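Local coordinates for protein D-lactate dehydrogenase (Fermentative) (Pseudomonas aeruginosa, PDB 6ABJ) that probably interconverts D-lactate and pyruvate with NAD(H) as coenzyme, as a tetrameric D-isomer specific 2-hydroxyacid dehydrogenase, at residues V63-V68 / A89-G94; V163-T168 / S218-L223; A237-G242 / G266-L271. All coordinates share one frame; numbering follows the deposited sequence.

Interaction 1 of 3, residues V63-V68 / A89-G94; sequences VVCAFV and ALRSAG. With ACT (acetate ion), chain D.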
loop_
_atom_site.group_PDB
_atom_site.type_symbol
_atom_site.label_atom_id
_atom_site.label_comp_id
_atom_site.label_asym_id
_atom_site.label_seq_id
_atom_site.Cartn_x
_atom_site.Cartn_y
_atom_site.Cartn_z
ATOM N N VAL B 63 6.770 -5.877 41.754
ATOM C CA VAL B 63 6.550 -6.766 40.628
ATOM C C VAL B 63 6.723 -5.996 39.343
ATOM O O VAL B 63 6.275 -4.840 39.241
ATOM C CB VAL B 63 5.158 -7.412 40.652
ATOM C CG1 VAL B 63 4.980 -8.335 39.429
ATOM C CG2 VAL B 63 4.980 -8.183 41.954
ATOM N N VAL B 64 7.449 -6.614 38.420
ATOM C CA VAL B 64 7.604 -6.041 37.072
ATOM C C VAL B 64 7.039 -7.032 36.091
ATOM O O VAL B 64 7.276 -8.248 36.201
ATOM C CB VAL B 64 9.050 -5.563 36.746
ATOM C CG1 VAL B 64 9.532 -4.567 37.787
ATOM C CG2 VAL B 64 10.023 -6.704 36.615
ATOM N N CYS B 65 6.230 -6.519 35.151
ATOM C CA CYS B 65 5.582 -7.380 34.179
ATOM C C CYS B 65 6.198 -7.108 32.796
ATOM O O CYS B 65 6.166 -5.977 32.333
ATOM C CB CYS B 65 4.053 -7.178 34.160
ATOM S SG CYS B 65 3.281 -8.225 32.872
ATOM N N ALA B 66 6.793 -8.130 32.192
ATOM C CA ALA B 66 7.604 -7.966 30.982
ATOM C C ALA B 66 7.050 -8.798 29.844
ATOM O O ALA B 66 6.397 -9.804 30.051
ATOM C CB ALA B 66 9.055 -8.383 31.207
ATOM N N PHE B 67 7.359 -8.372 28.623
ATOM C CA PHE B 67 6.992 -9.121 27.475
ATOM C C PHE B 67 8.283 -9.602 26.874
ATOM O O PHE B 67 9.365 -9.258 27.345
ATOM C CB PHE B 67 6.205 -8.188 26.482
ATOM C CG PHE B 67 5.508 -8.940 25.392
ATOM C CD1 PHE B 67 4.806 -10.101 25.654
ATOM C CD2 PHE B 67 5.532 -8.480 24.093
ATOM C CE1 PHE B 67 4.189 -10.825 24.655
ATOM C CE2 PHE B 67 4.908 -9.199 23.074
ATOM C CZ PHE B 67 4.201 -10.344 23.357
ATOM N N VAL B 68 8.194 -10.355 25.785
ATOM C CA VAL B 68 9.393 -11.022 25.239
ATOM C C VAL B 68 10.493 -10.113 24.618
ATOM O O VAL B 68 11.621 -10.548 24.380
ATOM C CB VAL B 68 9.026 -12.094 24.186
ATOM C CG1 VAL B 68 8.137 -13.156 24.777
ATOM C CG2 VAL B 68 8.369 -11.463 22.952
ATOM N N ALA B 89 7.097 -11.065 36.301
ATOM C CA ALA B 89 5.955 -11.767 35.715
ATOM C C ALA B 89 6.015 -11.528 34.202
ATOM O O ALA B 89 5.924 -10.360 33.769
ATOM C CB ALA B 89 4.647 -11.219 36.225
ATOM N N LEU B 90 6.123 -12.607 33.420
ATOM C CA LEU B 90 6.160 -12.492 31.920
ATOM C C LEU B 90 4.745 -12.673 31.448
ATOM O O LEU B 90 4.090 -13.713 31.731
ATOM C CB LEU B 90 7.015 -13.544 31.290
ATOM C CG LEU B 90 8.377 -13.798 31.896
ATOM C CD1 LEU B 90 9.015 -15.000 31.262
ATOM C CD2 LEU B 90 9.238 -12.571 31.723
ATOM N N ARG B 91 4.217 -11.673 30.737
ATOM C CA ARG B 91 2.889 -11.793 30.128
ATOM C C ARG B 91 3.030 -12.478 28.748
ATOM O O ARG B 91 2.492 -12.010 27.741
ATOM C CB ARG B 91 2.166 -10.447 29.994
ATOM C CG ARG B 91 2.943 -9.337 29.298
ATOM C CD ARG B 91 2.148 -8.036 29.291
ATOM N NE ARG B 91 2.720 -7.010 28.415
ATOM C CZ ARG B 91 3.715 -6.192 28.749
ATOM N NH1 ARG B 91 4.278 -6.270 29.947
ATOM N NH2 ARG B 91 4.151 -5.293 27.875
ATOM N N SER B 92 3.765 -13.588 28.731
ATOM C CA SER B 92 4.078 -14.339 27.540
ATOM C C SER B 92 4.253 -15.775 27.953
ATOM O O SER B 92 4.499 -16.079 29.145
ATOM C CB SER B 92 5.383 -13.830 26.919
ATOM O OG SER B 92 6.518 -13.999 27.770
ATOM N N ALA B 93 4.233 -16.670 26.979
ATOM C CA ALA B 93 4.676 -18.021 27.214
ATOM C C ALA B 93 6.179 -18.088 27.144
ATOM O O ALA B 93 6.820 -18.745 27.986
ATOM C CB ALA B 93 4.024 -18.983 26.230
ATOM N N GLY B 94 6.768 -17.407 26.147
ATOM C CA GLY B 94 8.194 -17.539 25.911
ATOM C C GLY B 94 9.003 -16.723 26.900
ATOM O O GLY B 94 8.507 -15.741 27.473
HETATM C C ACT D . 6.121 -15.516 22.971
HETATM O O ACT D . 7.241 -15.912 22.584
HETATM O OXT ACT D . 5.421 -16.180 23.766
HETATM C CH3 ACT D . 5.600 -14.203 22.467
#

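Interaction 2 of 3, residues V163-T168 / S218-L223; sequences VGVIGT and SLHCPL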
loop_
_atom_site.group_PDB
_atom_site.type_symbol
_atom_site.label_atom_id
_atom_site.label_comp_id
_atom_site.label_asym_id
_atom_site.label_seq_id
_atom_site.Cartn_x
_atom_site.Cartn_y
_atom_site.Cartn_z
ATOM N N VAL B 163 -4.975 -31.673 4.366
ATOM C CA VAL B 163 -4.422 -30.747 5.283
ATOM C C VAL B 163 -3.645 -31.571 6.305
ATOM O O VAL B 163 -4.217 -32.413 6.976
ATOM C CB VAL B 163 -5.527 -29.970 5.960
ATOM C CG1 VAL B 163 -4.968 -29.086 7.061
ATOM C CG2 VAL B 163 -6.292 -29.096 4.963
ATOM N N GLY B 164 -2.354 -31.313 6.403
ATOM C CA GLY B 164 -1.482 -32.058 7.291
ATOM C C GLY B 164 -1.128 -31.252 8.514
ATOM O O GLY B 164 -0.517 -30.169 8.445
ATOM N N VAL B 165 -1.486 -31.819 9.665
ATOM C CA VAL B 165 -1.276 -31.205 10.948
ATOM C C VAL B 165 -0.119 -31.859 11.639
ATOM O O VAL B 165 -0.183 -33.081 11.986
ATOM C CB VAL B 165 -2.516 -31.376 11.793
ATOM C CG1 VAL B 165 -2.361 -30.615 13.109
ATOM C CG2 VAL B 165 -3.735 -30.930 11.015
ATOM N N ILE B 166 0.937 -31.093 11.831
ATOM C CA ILE B 166 2.100 -31.583 12.488
ATOM C C ILE B 166 2.047 -31.123 13.953
ATOM O O ILE B 166 2.287 -29.955 14.278
ATOM C CB ILE B 166 3.365 -31.103 11.778
ATOM C CG1 ILE B 166 3.384 -31.726 10.375
ATOM C CG2 ILE B 166 4.652 -31.531 12.516
ATOM C CD1 ILE B 166 4.506 -31.193 9.548
ATOM N N GLY B 167 1.716 -32.085 14.827
ATOM C CA GLY B 167 1.567 -31.785 16.275
ATOM C C GLY B 167 0.112 -31.676 16.601
ATOM O O GLY B 167 -0.573 -30.743 16.168
ATOM N N THR B 168 -0.391 -32.646 17.350
ATOM C CA THR B 168 -1.812 -32.722 17.620
ATOM C C THR B 168 -2.143 -32.540 19.095
ATOM O O THR B 168 -3.136 -33.076 19.573
ATOM C CB THR B 168 -2.454 -34.001 17.057
ATOM O OG1 THR B 168 -1.790 -35.192 17.568
ATOM C CG2 THR B 168 -2.374 -33.986 15.532
ATOM N N SER B 218 0.488 -27.488 8.431
ATOM C CA SER B 218 0.443 -26.478 9.430
ATOM C C SER B 218 1.212 -27.016 10.647
ATOM O O SER B 218 0.960 -28.120 11.043
ATOM C CB SER B 218 -0.981 -26.116 9.829
ATOM O OG SER B 218 -1.002 -24.999 10.679
ATOM N N LEU B 219 2.151 -26.209 11.169
ATOM C CA LEU B 219 2.979 -26.622 12.288
ATOM C C LEU B 219 2.346 -26.229 13.626
ATOM O O LEU B 219 2.049 -25.047 13.888
ATOM C CB LEU B 219 4.360 -26.013 12.180
ATOM C CG LEU B 219 5.054 -26.225 10.866
ATOM C CD1 LEU B 219 6.363 -25.462 10.714
ATOM C CD2 LEU B 219 5.358 -27.698 10.690
ATOM N N HIS B 220 2.175 -27.237 14.482
ATOM C CA HIS B 220 1.724 -27.007 15.835
ATOM C C HIS B 220 2.444 -27.868 16.888
ATOM O O HIS B 220 1.901 -28.083 17.957
ATOM C CB HIS B 220 0.250 -27.295 15.915
ATOM C CG HIS B 220 -0.549 -26.501 14.938
ATOM N ND1 HIS B 220 -0.997 -25.218 15.194
ATOM C CD2 HIS B 220 -0.952 -26.810 13.688
ATOM C CE1 HIS B 220 -1.654 -24.782 14.140
ATOM N NE2 HIS B 220 -1.655 -25.741 13.226
ATOM N N CYS B 221 3.648 -28.326 16.596
ATOM C CA CYS B 221 4.377 -29.126 17.564
ATOM C C CYS B 221 5.251 -28.214 18.434
ATOM O O CYS B 221 5.719 -27.151 17.958
ATOM C CB CYS B 221 5.221 -30.152 16.844
ATOM S SG CYS B 221 6.277 -29.389 15.561
ATOM N N PRO B 222 5.496 -28.627 19.712
ATOM C CA PRO B 222 6.469 -27.950 20.553
ATOM C C PRO B 222 7.849 -27.890 19.943
ATOM O O PRO B 222 8.274 -28.790 19.163
ATOM C CB PRO B 222 6.489 -28.829 21.848
ATOM C CG PRO B 222 5.093 -29.384 21.910
ATOM C CD PRO B 222 4.803 -29.710 20.449
ATOM N N LEU B 223 8.574 -26.821 20.270
ATOM C CA LEU B 223 9.968 -26.723 19.851
ATOM C C LEU B 223 10.880 -27.482 20.849
ATOM O O LEU B 223 10.848 -27.195 22.033
ATOM C CB LEU B 223 10.426 -25.245 19.745
ATOM C CG LEU B 223 11.937 -25.032 19.546
ATOM C CD1 LEU B 223 12.405 -25.552 18.205
ATOM C CD2 LEU B 223 12.334 -23.555 19.728
#

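Interaction 3 of 3, residues A237-G242 / G266-L271; sequences ATMKPG and GQLGYL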
loop_
_atom_site.group_PDB
_atom_site.type_symbol
_atom_site.label_atom_id
_atom_site.label_comp_id
_atom_site.label_asym_id
_atom_site.label_seq_id
_atom_site.Cartn_x
_atom_site.Cartn_y
_atom_site.Cartn_z
ATOM N N ALA B 237 11.864 -30.020 0.364
ATOM C CA ALA B 237 11.878 -30.763 -0.884
ATOM C C ALA B 237 11.001 -32.049 -0.844
ATOM O O ALA B 237 10.635 -32.568 -1.872
ATOM C CB ALA B 237 13.322 -31.099 -1.269
ATOM N N THR B 238 10.609 -32.522 0.346
ATOM C CA THR B 238 9.668 -33.684 0.513
ATOM C C THR B 238 8.203 -33.230 0.159
ATOM O O THR B 238 7.394 -33.959 -0.470
ATOM C CB THR B 238 9.802 -34.202 1.989
ATOM O OG1 THR B 238 11.200 -34.470 2.285
ATOM C CG2 THR B 238 8.953 -35.433 2.286
ATOM N N MET B 239 7.916 -31.968 0.465
ATOM C CA MET B 239 6.532 -31.458 0.273
ATOM C C MET B 239 6.029 -31.564 -1.162
ATOM O O MET B 239 6.781 -31.626 -2.071
ATOM C CB MET B 239 6.430 -30.046 0.772
ATOM C CG MET B 239 6.587 -29.997 2.258
ATOM S SD MET B 239 6.573 -28.452 3.075
ATOM C CE MET B 239 5.001 -27.808 2.461
ATOM N N LYS B 240 4.714 -31.547 -1.340
ATOM C CA LYS B 240 4.048 -31.502 -2.642
ATOM C C LYS B 240 4.300 -30.149 -3.341
ATOM O O LYS B 240 4.160 -29.088 -2.723
ATOM C CB LYS B 240 2.553 -31.685 -2.438
ATOM C CG LYS B 240 1.659 -31.694 -3.656
ATOM C CD LYS B 240 0.302 -32.193 -3.199
ATOM C CE LYS B 240 -0.613 -32.617 -4.323
ATOM N NZ LYS B 240 -1.957 -32.836 -3.706
ATOM N N PRO B 241 4.693 -30.181 -4.616
ATOM C CA PRO B 241 4.998 -28.942 -5.314
ATOM C C PRO B 241 3.840 -28.002 -5.326
ATOM O O PRO B 241 2.729 -28.409 -5.593
ATOM C CB PRO B 241 5.304 -29.399 -6.726
ATOM C CG PRO B 241 5.947 -30.794 -6.516
ATOM C CD PRO B 241 5.164 -31.375 -5.367
ATOM N N GLY B 242 4.078 -26.767 -4.940
ATOM C CA GLY B 242 2.976 -25.771 -4.884
ATOM C C GLY B 242 2.203 -25.764 -3.592
ATOM O O GLY B 242 1.243 -24.986 -3.435
ATOM N N GLY B 266 9.147 -22.103 -6.903
ATOM C CA GLY B 266 7.752 -22.520 -6.995
ATOM C C GLY B 266 7.494 -23.839 -6.262
ATOM O O GLY B 266 6.362 -24.218 -6.122
ATOM N N GLN B 267 8.524 -24.504 -5.756
ATOM C CA GLN B 267 8.336 -25.661 -5.015
ATOM C C GLN B 267 7.355 -25.417 -3.823
ATOM O O GLN B 267 6.482 -26.253 -3.547
ATOM C CB GLN B 267 9.683 -26.222 -4.493
ATOM C CG GLN B 267 9.596 -27.321 -3.420
ATOM C CD GLN B 267 8.883 -28.597 -3.845
ATOM O OE1 GLN B 267 8.507 -28.765 -4.990
ATOM N NE2 GLN B 267 8.629 -29.482 -2.862
ATOM N N LEU B 268 7.596 -24.352 -3.083
ATOM C CA LEU B 268 6.644 -23.928 -2.075
ATOM C C LEU B 268 5.742 -22.875 -2.714
ATOM O O LEU B 268 6.225 -21.814 -3.131
ATOM C CB LEU B 268 7.376 -23.382 -0.830
ATOM C CG LEU B 268 6.503 -23.043 0.360
ATOM C CD1 LEU B 268 5.809 -24.266 0.949
ATOM C CD2 LEU B 268 7.315 -22.441 1.469
ATOM N N GLY B 269 4.437 -23.148 -2.706
ATOM C CA GLY B 269 3.455 -22.277 -3.322
ATOM C C GLY B 269 3.068 -21.091 -2.478
ATOM O O GLY B 269 2.707 -20.060 -3.016
ATOM N N TYR B 270 3.007 -21.292 -1.173
ATOM C CA TYR B 270 2.522 -20.261 -0.287
ATOM C C TYR B 270 3.173 -20.417 1.061
ATOM O O TYR B 270 3.486 -21.527 1.496
ATOM C CB TYR B 270 1.009 -20.398 -0.039
ATOM C CG TYR B 270 0.078 -20.533 -1.230
ATOM C CD1 TYR B 270 -0.085 -21.748 -1.884
ATOM C CD2 TYR B 270 -0.703 -19.457 -1.641
ATOM C CE1 TYR B 270 -0.964 -21.874 -2.945
ATOM C CE2 TYR B 270 -1.582 -19.575 -2.699
ATOM C CZ TYR B 270 -1.709 -20.784 -3.348
ATOM O OH TYR B 270 -2.585 -20.899 -4.401
ATOM N N LEU B 271 3.339 -19.294 1.738
ATOM C CA LEU B 271 3.805 -19.293 3.127
ATOM C C LEU B 271 3.103 -18.281 4.010
ATOM O O LEU B 271 3.030 -17.102 3.700
ATOM C CB LEU B 271 5.317 -19.051 3.145
ATOM C CG LEU B 271 6.006 -19.001 4.527
ATOM C CD1 LEU B 271 6.149 -20.372 5.121
ATOM C CD2 LEU B 271 7.342 -18.290 4.425
HETATM O O HOH W 1 5.733 -27.360 -1.279
#

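Interaction 1 of 3, residues V63-V68 / A89-G94
Arg-91 reaches Cys-65 and Phe-67 because its CG sits between backbone N and carbonyl carbon (chi1 52°) and the chain then runs extended to NE, laying CG and CD alongside Cys-65 SG. SG is anti to its backbone N (chi1 177°) and receives a long, weak hydrogen bond from Arg-91 NH1. The guanidinium presents its edge to Cys-65 O, with NH1 3.1 Å from that oxygen, while Phe-67 CB lies over one of its faces, offset toward the rim. The firmer polar partner of Arg-91 is Phe-22 O, bonded to NH2. Between the backbones, Ala-89 N donates to Val-64 O (2.8 Å), Ala-66 N to Ala-89 O (2.9 Å) and Arg-91 N to Ala-66 O (3.0 Å), the pairing of two neighbouring parallel strands. These are strands 63-66 and 87-90 of a beta-alpha-beta crossover unit whose connection holds helix 74-82, within the five-stranded parallel sheet. On the Cys-65 and Ala-89 face, helix 317-335 packs against Ala-89; on the other, Ala-66 CB meets Leu-90 CD2 at 4.2 Å. Past the strand ends, the Phe-67 ring turns its edge to Arg-91 O and lies close to the NADH-binding Phe-314. Val-68 CG1 touches Ser-92 OG at 3.5 Å, and that hydroxyl donates to Gly-94 O (2.7 Å). Gly-94 N (3.0 Å from acetate OXT) and Tyr-116 OH both bond this ion, likely from the crystallisation solution.

Interaction 2 of 3, residues V163-T168 / S218-L223
Ile-166 is bonded to the other strand through both its backbone N and O. Its N donates to Ser-218 O at 3.1 Å, almost straight (174° at the hydrogen), and its O accepts from His-220 N at 2.7 Å. One step earlier Ser-218 N gives its hydrogen to Gly-164 O (2.9 Å), so three bonds join parallel strands 162-166 and 216-219. Cys-221 N also comes within 3.1 Å of Ile-166 O, but at an angle too poor for a hydrogen bond. Gly-167 O, buried here against His-220 CB, has no polar partner in the model. The Ser-218 hydroxyl accepts from His-220 NE2, a weak bond bent to 119°; the imidazole also meets the ring of Phe-175 from helix 170-181. Val-165 and Ser-218 share one face of the sheet, and the His-220 and Val-165 side chains cross at a slant, His-220 CD2 4.1 Å from Val-165 CG1. On the opposite face, Ile-166 and Leu-219 lie side by side and point the same way, Ile-166 CD1 3.8 Å from Leu-219 CD2. Ile-166 CG2, anti to its backbone N, meets Cys-221 SG, while Leu-207, Leu-210 and Leu-211 of helix 207-213 cover this side. At Gly-167 (phi 102°, no side chain) the two backbones come closest, its CA 4.1 Å from Cys-221 CA. Thr-168 N donates to OD2 of Asp-190, a residue that binds NADH. Strand 162-166 runs into a glycine-rich turn before helix 170-181, consistent with GxGxxG from Gly-167, beside the end of strand 216-219: the arrangement of a Rossmann dinucleotide-binding fold.

Interaction 3 of 3, residues A237-G242 / G266-L271
Gln-267, which buries the most surface here, folds its side chain back against Met-239 and Pro-241. A bend at chi2 (61°) turns the amide so that NE2 donates to Met-239 O at 2.9 Å, approaching from above the carbonyl plane through a bent bond (138° at the hydrogen). NE2 also bonds Leu-236 O, so the amide ties up two carbonyls at the C-terminal end of helix 233-238. OE1 rests against the proline, 3.6 Å from Pro-241 CG. Gly-242 is next in buried area; Gly-242 N donates to Gln-267 O (2.8 Å), again from above the carbonyl plane. A water donates to this same oxygen and to Lys-240 O, bridging the two backbones. Helix 233-238 leads here into strand 243-247, and helix 256-265 returns the chain to strand 268-273, its parallel neighbour in the Rossmann sheet; the contact lies near the ends of the two helices, where the chain turns into the strands, at the surface of the NAD-binding domain and away from its coenzyme site. Gly-242 O approaches Gly-269 CA at 3.5 Å and lies at the edge of the Tyr-270 ring, whose hydroxyl bonds Arg-135. Deeper in, Met-239 CE, swung round by a bend at chi3 (55°), meets Leu-268 CD1 at 3.9 Å.

From the N terminus, interaction 1 comes first: 63-68 meets 89-94 after a loop of 20 residues containing helix 74-82, joining neighbouring strands of the five-stranded sheet. Interaction 2 then closes a longer loop of 49 residues. Interaction 3 follows, linking 237-242 to 266-271 over a loop of 23 residues that holds strand 243-247 and helix 256-265. Interactions 2 and 3 both belong to the seven-stranded sheet of the NAD-binding domain. The three loops run in series, so none nests in or crosses another. Interactions 2 and 3 have centres about 17 Å apart without touching; interaction 1 lies on the opposite side of the chain's centre, about 26 Å and 37 Å from their centres.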